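Local coordinates for designed protein (Trypanosoma brucei, PDB 6IEV), which is a designed protein with a thioredoxin fold, probably studied for what makes such a protein stable at high temperature, at residues Ser21-Ile25 with Thr72-Asp76. Residues are numbered along the deposited sequence; the frame is centred on the assembly and turned at random.
Sequences SPHVI and TYSVD
The carbonyl oxygen of S74 takes two donors: I25 N at 2.9 Å, in a nearly straight bond (171° at the hydrogen) that arrives almost along the C=O axis, and, more weakly, a water. This is the edge of the thioredoxin sheet, where the short strand 23-24 runs parallel to strand 70-76 and ends the sheet within this chain; V44 and its strand 40-46 bond the other edge of 70-76 through Y73 and V75. H23 takes part with both its backbone groups: its N reaches T72 O at 3.1 Å, and its O accepts S74 N at the same length. Y73 CA also brings its hydrogen to H23 O. At the end of the bridge, the water on S74 O gives its main bond to I25 O (2.7 Å) and accepts from D76 N, continuing the pairing where direct bonds stop.

H23 and Y73 share one face of the sheet, their side chains crossing at an angle. With CG of H23 anti to its own N (chi1 171°), the imidazole sets its edge against Y73, H23 CD2 lying 4.0 Å from Y73 CD1, while NE2 bonds E30 of helix 28-35. I25 comes at the same tyrosine ring obliquely, CD1 to Y73 CD1 3.9 Å, and rests CB on V75 CG2; I25 and V75 meet L31 of that helix, and Y73 meets A34.

V24 and S74 point to the other face; P22, just before the strand and behind a cis peptide bond, packs against S74 and touches K57 of helix 53-66. A second water links S21 OG, which also hydrogen-bonds K19 O, to T72 N, and T72 OG1, held between its own N and carbonyl carbon (chi1 63°), lies 3.3 Å from P22 CA.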
ATOM      1  N   SER A  21      14.933   5.820  -1.566  1.00 64.81           N
ATOM      2  CA  SER A  21      14.530   5.582  -0.196  1.00 56.29           C
ATOM      3  C   SER A  21      15.053   4.231   0.258  1.00 55.60           C
ATOM      4  O   SER A  21      15.234   3.327  -0.566  1.00 55.02           O
ATOM      5  CB  SER A  21      12.997   5.605  -0.067  1.00 50.15           C
ATOM      6  OG  SER A  21      12.466   6.860  -0.447  1.00 47.87           O
ATOM      7  N   PRO A  22      15.396   4.092   1.548  1.00 56.00           N
ATOM      8  CA  PRO A  22      15.570   5.218   2.477  1.00 50.07           C
ATOM      9  C   PRO A  22      16.752   6.095   2.064  1.00 45.97           C
ATOM     10  O   PRO A  22      17.702   5.588   1.459  1.00 46.18           O
ATOM     11  CB  PRO A  22      15.861   4.540   3.811  1.00 42.61           C
ATOM     12  CG  PRO A  22      16.409   3.208   3.441  1.00 55.03           C
ATOM     13  CD  PRO A  22      15.728   2.800   2.170  1.00 56.04           C
ATOM     14  N   HIS A  23      16.667   7.398   2.301  1.00 37.62           N
ATOM     15  CA  HIS A  23      17.783   8.277   1.988  1.00 34.98           C
ATOM     16  C   HIS A  23      18.891   8.078   3.038  1.00 35.90           C
ATOM     17  O   HIS A  23      18.628   8.129   4.244  1.00 34.31           O
ATOM     18  CB  HIS A  23      17.317   9.730   1.934  1.00 29.94           C
ATOM     19  CG  HIS A  23      18.448  10.708   1.828  1.00 41.42           C
ATOM     20  ND1 HIS A  23      19.356  10.682   0.793  1.00 42.74           N
ATOM     21  CD2 HIS A  23      18.836  11.715   2.643  1.00 40.27           C
ATOM     22  CE1 HIS A  23      20.262  11.628   0.976  1.00 43.86           C
ATOM     23  NE2 HIS A  23      19.964  12.275   2.088  1.00 44.16           N
ATOM     24  N   VAL A  24      20.113   7.803   2.595  1.00 35.46           N
ATOM     25  CA  VAL A  24      21.206   7.582   3.544  1.00 40.69           C
ATOM     26  C   VAL A  24      21.723   8.923   4.082  1.00 39.81           C
ATOM     27  O   VAL A  24      22.150   9.795   3.318  1.00 39.24           O
ATOM     28  CB  VAL A  24      22.327   6.759   2.904  1.00 34.94           C
ATOM     29  CG1 VAL A  24      23.586   6.815   3.778  1.00 44.21           C
ATOM     30  CG2 VAL A  24      21.870   5.315   2.746  1.00 36.92           C
ATOM     31  N   ILE A  25      21.710   9.069   5.408  1.00 39.02           N
ATOM     32  CA  ILE A  25      22.046  10.323   6.085  1.00 41.16           C
ATOM     33  C   ILE A  25      23.536  10.369   6.397  1.00 43.03           C
ATOM     34  O   ILE A  25      24.116   9.390   6.884  1.00 53.37           O
ATOM     35  CB  ILE A  25      21.220  10.485   7.371  1.00 45.21           C
ATOM     36  CG1 ILE A  25      19.794  10.893   7.016  1.00 40.96           C
ATOM     37  CG2 ILE A  25      21.886  11.483   8.324  1.00 42.09           C
ATOM     38  CD1 ILE A  25      19.694  12.249   6.327  1.00 41.99           C
ATOM     39  N   THR A  72      11.608   8.389   4.597  1.00 38.26           N
ATOM     40  CA  THR A  72      12.350   7.369   5.310  1.00 38.30           C
ATOM     41  C   THR A  72      13.836   7.672   5.204  1.00 40.58           C
ATOM     42  O   THR A  72      14.318   8.094   4.148  1.00 37.67           O
ATOM     43  CB  THR A  72      12.028   5.957   4.764  1.00 44.50           C
ATOM     44  OG1 THR A  72      12.435   5.837   3.390  1.00 39.92           O
ATOM     45  CG2 THR A  72      10.518   5.668   4.875  1.00 37.25           C
ATOM     46  N   TYR A  73      14.560   7.411   6.295  1.00 35.65           N
ATOM     47  CA  TYR A  73      15.980   7.727   6.390  1.00 40.10           C
ATOM     48  C   TYR A  73      16.715   6.581   7.067  1.00 38.14           C
ATOM     49  O   TYR A  73      16.139   5.832   7.865  1.00 33.25           O
ATOM     50  CB  TYR A  73      16.220   9.039   7.162  1.00 39.43           C
ATOM     51  CG  TYR A  73      15.506  10.240   6.548  1.00 42.05           C
ATOM     52  CD1 TYR A  73      16.079  10.949   5.486  1.00 38.97           C
ATOM     53  CD2 TYR A  73      14.259  10.654   7.020  1.00 43.97           C
ATOM     54  CE1 TYR A  73      15.444  12.041   4.922  1.00 41.55           C
ATOM     55  CE2 TYR A  73      13.605  11.746   6.453  1.00 41.56           C
ATOM     56  CZ  TYR A  73      14.205  12.434   5.411  1.00 48.76           C
ATOM     57  OH  TYR A  73      13.577  13.524   4.859  1.00 55.40           O
ATOM     58  N   SER A  74      17.997   6.469   6.734  1.00 31.76           N
ATOM     59  CA  SER A  74      18.895   5.453   7.258  1.00 32.78           C
ATOM     60  C   SER A  74      20.124   6.125   7.868  1.00 37.39           C
ATOM     61  O   SER A  74      20.779   6.946   7.216  1.00 38.80           O
ATOM     62  CB  SER A  74      19.339   4.517   6.123  1.00 36.16           C
ATOM     63  OG  SER A  74      19.957   3.363   6.652  1.00 57.17           O
ATOM     64  N   VAL A  75      20.486   5.738   9.087  1.00 38.04           N
ATOM     65  CA  VAL A  75      21.643   6.324   9.747  1.00 38.92           C
ATOM     66  C   VAL A  75      22.561   5.200  10.205  1.00 42.96           C
ATOM     67  O   VAL A  75      22.184   4.400  11.067  1.00 40.70           O
ATOM     68  CB  VAL A  75      21.237   7.214  10.927  1.00 45.05           C
ATOM     69  CG1 VAL A  75      22.505   7.654  11.701  1.00 36.04           C
ATOM     70  CG2 VAL A  75      20.429   8.405  10.413  1.00 34.42           C
ATOM     71  N   ASP A  76      23.758   5.137   9.641  1.00 35.50           N
ATOM     72  CA  ASP A  76      24.725   4.143  10.092  1.00 41.41           C
ATOM     73  C   ASP A  76      25.402   4.663  11.361  1.00 41.23           C
ATOM     74  O   ASP A  76      26.242   5.564  11.290  1.00 41.00           O
ATOM     75  CB  ASP A  76      25.731   3.859   8.978  1.00 44.22           C
ATOM     76  CG  ASP A  76      26.935   3.017   9.450  1.00 58.23           C
ATOM     77  OD1 ASP A  76      26.977   2.540  10.612  1.00 61.58           O
ATOM     78  OD2 ASP A  76      27.877   2.865   8.644  1.00 61.30           O
TER
HETATM   79  O   HOH W   1      11.440   8.602   1.645  1.00 44.98           O
HETATM   80  O   HOH W   2      24.266   6.715   7.340  1.00 39.21           O